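PDB 6NQI: Pre-mRNA splicing factor PRP8 from Cyanidioschyzon merolae, which probably binds intron RNA and spliceosomal small nuclear RNAs as a core splicing factor, represented here by its RNase H-like domain. Local coordinates for residues 41-45 with 46-50; 130-133 with 134-138. One frame throughout, in Å; residues are numbered along the deposited sequence.

Interaction 1 (41-45 with 46-50) and interaction 2 (130-133 with 134-138) lie next to each other, with their centres about 10 Å apart, on the same side of the domain's centre. Each is a local turn at one end of a strand: 37-43 runs out into the first, and 137-141 begins within the second. These strands are antiparallel neighbours, and a backbone bond of 2.8 Å from Ile42 N to Glu136 O joins them. Lys41 NZ reaches Ser135 O, also at 2.8 Å, using its long chain to satisfy a turn carbonyl. His44 NE2 meets Ala132 O at 3.2 Å in a weak bond, so the imidazole spans the two turns.

Interaction 1 (41-45 with 46-50); sequences KIVHR and TTWAG
Thr47 folds back on His44, and its side chain and backbone both grip the same carbonyl oxygen. Thr47 OG1 donates to His44 O at 2.8 Å, tilted slightly from the carbonyl plane. Thr47 N reaches His44 O at 3.1 Å from well above that plane. With OG1 anti to the carbonyl carbon (chi1 -56°), the hydroxyl swings back to the strand end. Val43 meets Thr47 at about a right angle, its CG1 lying 3.7 Å from Thr47 OG1. A threonine suits this place because its methyl serves as well: Thr47 CG2 sits over one face of the Trp48 ring, 4.2 Å above its plane. Replacing Thr47 by an alanine is likely to leave His44 O with the backbone bond alone and strip the methyl from over the indole. Thr46 N approaches the His44 ring at its edge, in a weak but fairly straight bond (164°) to His44 ND1, while Thr46 CG2 packs beside ND1. Trp48 N closes the next turn on Arg45 O at 2.9 Å, and the Trp48 ring meets Tyr20 edge-to-face. These overlapping beta turns, with helical backbone angles, lead strand 37-43 of the RNase H-like sheet toward helix 54-71.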
# COMPACT_ATOMS: atom_id res chain seq x y z
N LYS A 41 -4.14 -4.17 5.00
CA LYS A 41 -4.81 -5.42 5.34
C LYS A 41 -3.84 -6.25 6.17
O LYS A 41 -2.86 -6.79 5.64
CB LYS A 41 -5.25 -6.15 4.07
CG LYS A 41 -5.75 -7.54 4.31
CD LYS A 41 -7.14 -7.56 4.98
CE LYS A 41 -7.72 -8.98 4.98
NZ LYS A 41 -9.05 -9.03 5.64
N ILE A 42 -4.09 -6.35 7.47
CA ILE A 42 -3.23 -7.15 8.35
C ILE A 42 -3.54 -8.62 8.14
O ILE A 42 -4.70 -9.04 8.26
CB ILE A 42 -3.42 -6.73 9.82
CG1 ILE A 42 -3.25 -5.21 9.96
CG2 ILE A 42 -2.43 -7.46 10.69
CD1 ILE A 42 -3.59 -4.64 11.32
N VAL A 43 -2.53 -9.41 7.77
CA VAL A 43 -2.63 -10.85 7.56
C VAL A 43 -2.21 -11.56 8.86
O VAL A 43 -1.03 -11.55 9.23
CB VAL A 43 -1.77 -11.31 6.38
CG1 VAL A 43 -1.80 -12.84 6.24
CG2 VAL A 43 -2.24 -10.64 5.09
N HIS A 44 -3.16 -12.19 9.55
CA HIS A 44 -2.85 -12.77 10.84
C HIS A 44 -1.97 -14.01 10.71
O HIS A 44 -1.99 -14.71 9.70
CB HIS A 44 -4.13 -13.13 11.58
CG HIS A 44 -3.97 -13.11 13.06
ND1 HIS A 44 -3.65 -14.23 13.79
CD2 HIS A 44 -4.06 -12.09 13.94
CE1 HIS A 44 -3.56 -13.90 15.07
NE2 HIS A 44 -3.80 -12.61 15.18
N ARG A 45 -1.21 -14.29 11.78
CA ARG A 45 -0.30 -15.43 11.75
C ARG A 45 -1.02 -16.76 11.59
O ARG A 45 -0.43 -17.69 11.03
CB ARG A 45 0.49 -15.54 13.05
CG ARG A 45 1.66 -14.64 13.23
CD ARG A 45 1.98 -14.59 14.71
NE ARG A 45 0.81 -14.01 15.36
CZ ARG A 45 0.71 -13.78 16.66
NH1 ARG A 45 1.70 -14.08 17.50
NH2 ARG A 45 -0.41 -13.24 17.13
N THR A 46 -2.30 -16.87 11.99
CA THR A 46 -2.94 -18.18 11.90
C THR A 46 -3.05 -18.62 10.45
O THR A 46 -3.11 -19.82 10.18
CB THR A 46 -4.33 -18.18 12.56
OG1 THR A 46 -5.21 -17.28 11.87
CG2 THR A 46 -4.22 -17.76 14.03
N THR A 47 -3.04 -17.65 9.52
CA THR A 47 -3.00 -17.94 8.09
C THR A 47 -1.94 -18.99 7.79
O THR A 47 -2.21 -20.00 7.13
CB THR A 47 -2.70 -16.65 7.32
OG1 THR A 47 -3.67 -15.65 7.65
CG2 THR A 47 -2.69 -16.87 5.83
N TRP A 48 -0.75 -18.83 8.35
CA TRP A 48 0.37 -19.68 7.98
C TRP A 48 0.49 -20.94 8.82
O TRP A 48 1.28 -21.82 8.46
CB TRP A 48 1.68 -18.88 8.07
CG TRP A 48 1.58 -17.59 7.41
CD1 TRP A 48 1.52 -16.36 8.01
CD2 TRP A 48 1.51 -17.36 6.01
NE1 TRP A 48 1.42 -15.37 7.05
CE2 TRP A 48 1.41 -15.97 5.81
CE3 TRP A 48 1.53 -18.20 4.90
CZ2 TRP A 48 1.33 -15.40 4.56
CZ3 TRP A 48 1.45 -17.65 3.67
CH2 TRP A 48 1.36 -16.25 3.49
N ALA A 49 -0.28 -21.07 9.90
CA ALA A 49 -0.17 -22.25 10.75
C ALA A 49 -0.38 -23.50 9.92
O ALA A 49 -1.34 -23.59 9.14
CB ALA A 49 -1.17 -22.18 11.89
N GLY A 50 0.56 -24.44 10.01
CA GLY A 50 0.42 -25.69 9.30
C GLY A 50 0.48 -25.61 7.79
O GLY A 50 0.06 -26.54 7.11

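Interaction 2 (130-133 with 134-138); sequences QTAR and SSELS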
# COMPACT_ATOMS: atom_id res chain seq x y z
N GLN A 130 1.00 -5.71 15.00
CA GLN A 130 1.34 -6.84 15.87
C GLN A 130 0.24 -7.15 16.87
O GLN A 130 -0.04 -8.32 17.14
CB GLN A 130 2.65 -6.59 16.58
CG GLN A 130 3.82 -6.74 15.64
CD GLN A 130 5.13 -6.53 16.33
OE1 GLN A 130 5.38 -7.09 17.41
NE2 GLN A 130 5.99 -5.72 15.72
N THR A 131 -0.42 -6.13 17.40
CA THR A 131 -1.46 -6.33 18.40
C THR A 131 -2.79 -6.80 17.80
O THR A 131 -3.74 -7.02 18.56
CB THR A 131 -1.69 -5.02 19.17
OG1 THR A 131 -1.78 -3.93 18.22
CG2 THR A 131 -0.57 -4.76 20.19
N ALA A 132 -2.88 -6.95 16.48
CA ALA A 132 -4.12 -7.37 15.85
C ALA A 132 -4.48 -8.80 16.25
O ALA A 132 -3.62 -9.67 16.40
CB ALA A 132 -4.02 -7.25 14.33
N ARG A 133 -5.79 -9.06 16.38
CA ARG A 133 -6.29 -10.38 16.71
C ARG A 133 -7.03 -11.05 15.57
O ARG A 133 -7.19 -12.28 15.59
CB ARG A 133 -7.22 -10.30 17.94
CG ARG A 133 -6.54 -9.71 19.18
CD ARG A 133 -7.34 -9.89 20.47
NE ARG A 133 -8.57 -9.11 20.54
CZ ARG A 133 -8.66 -7.88 21.05
NH1 ARG A 133 -7.58 -7.27 21.53
NH2 ARG A 133 -9.84 -7.27 21.09
N SER A 134 -7.51 -10.28 14.59
CA SER A 134 -8.13 -10.77 13.37
C SER A 134 -7.31 -10.26 12.18
O SER A 134 -6.33 -9.54 12.35
CB SER A 134 -9.59 -10.31 13.30
OG SER A 134 -9.77 -9.00 13.84
N SER A 135 -7.71 -10.63 10.96
CA SER A 135 -7.02 -10.14 9.76
C SER A 135 -7.64 -8.80 9.36
O SER A 135 -8.38 -8.67 8.38
CB SER A 135 -7.06 -11.17 8.64
OG SER A 135 -6.07 -12.19 8.83
N GLU A 136 -7.28 -7.78 10.13
CA GLU A 136 -8.01 -6.52 10.15
C GLU A 136 -7.68 -5.62 8.96
O GLU A 136 -6.53 -5.50 8.54
CB GLU A 136 -7.70 -5.79 11.46
CG GLU A 136 -8.31 -6.51 12.65
CD GLU A 136 -8.11 -5.80 13.97
OE1 GLU A 136 -7.57 -4.66 13.95
OE2 GLU A 136 -8.47 -6.41 15.02
N LEU A 137 -8.71 -4.99 8.42
CA LEU A 137 -8.56 -3.96 7.40
C LEU A 137 -8.69 -2.59 8.04
O LEU A 137 -9.62 -2.34 8.81
CB LEU A 137 -9.61 -4.12 6.29
CG LEU A 137 -9.66 -2.92 5.32
CD1 LEU A 137 -8.49 -2.92 4.35
CD2 LEU A 137 -10.99 -2.84 4.58
N SER A 138 -7.72 -1.71 7.75
CA SER A 138 -7.79 -0.30 8.11
C SER A 138 -7.43 0.55 6.89
O SER A 138 -6.72 0.10 5.99
CB SER A 138 -6.88 0.03 9.31
OG SER A 138 -5.62 -0.60 9.21
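An inverse gamma turn centred on Ser135 shapes the link between helix 123-130 and edge strand 137-141 of the RNase H-like fold, and around it Ala132 and Glu136 come to face each other. Both point their CB atoms into the bend. The methyl of Ala132 lies near the end of the glutamate, with Ala132 CB 4.4 Å from Glu136 CD, a loose van der Waals approach to the carboxylate carbon. Ala132 CB also stands 3.8 Å from Ser134 O. A small residue suits this buried inner position, since its methyl is bordered by the turn and touches Ile42 of strand 37-43 as well. The turn itself is closed by a weak bond from Glu136 N to Ser134 O, 3.0 Å long, with Ser135 at its apex, its CB turned away from 130-133 and its OG bonded to His44 N of the neighbouring turn. Glu136, its chain stretched out past CG, brings its carboxylate near the Arg133 backbone, Glu136 OE2 stopping 4.0 Å from Arg133 N, too far for a bond. The charges are not paired either: the bend at chi3 (-69°) carries the guanidinium of Arg133 off from the carboxylate, and Arg133 NE is 6.1 Å from Glu136 OE2. At that separation the opposite charges could exert at most a diffuse attraction. The carboxylate's partner within this loop is Ser134, whose short hydroxyl fits the small span across the turn. With its OG set between the backbone N and the carbonyl carbon (chi1 36°), Ser134 OG donates a weak hydrogen bond to Glu136 OE2 at 3.1 Å.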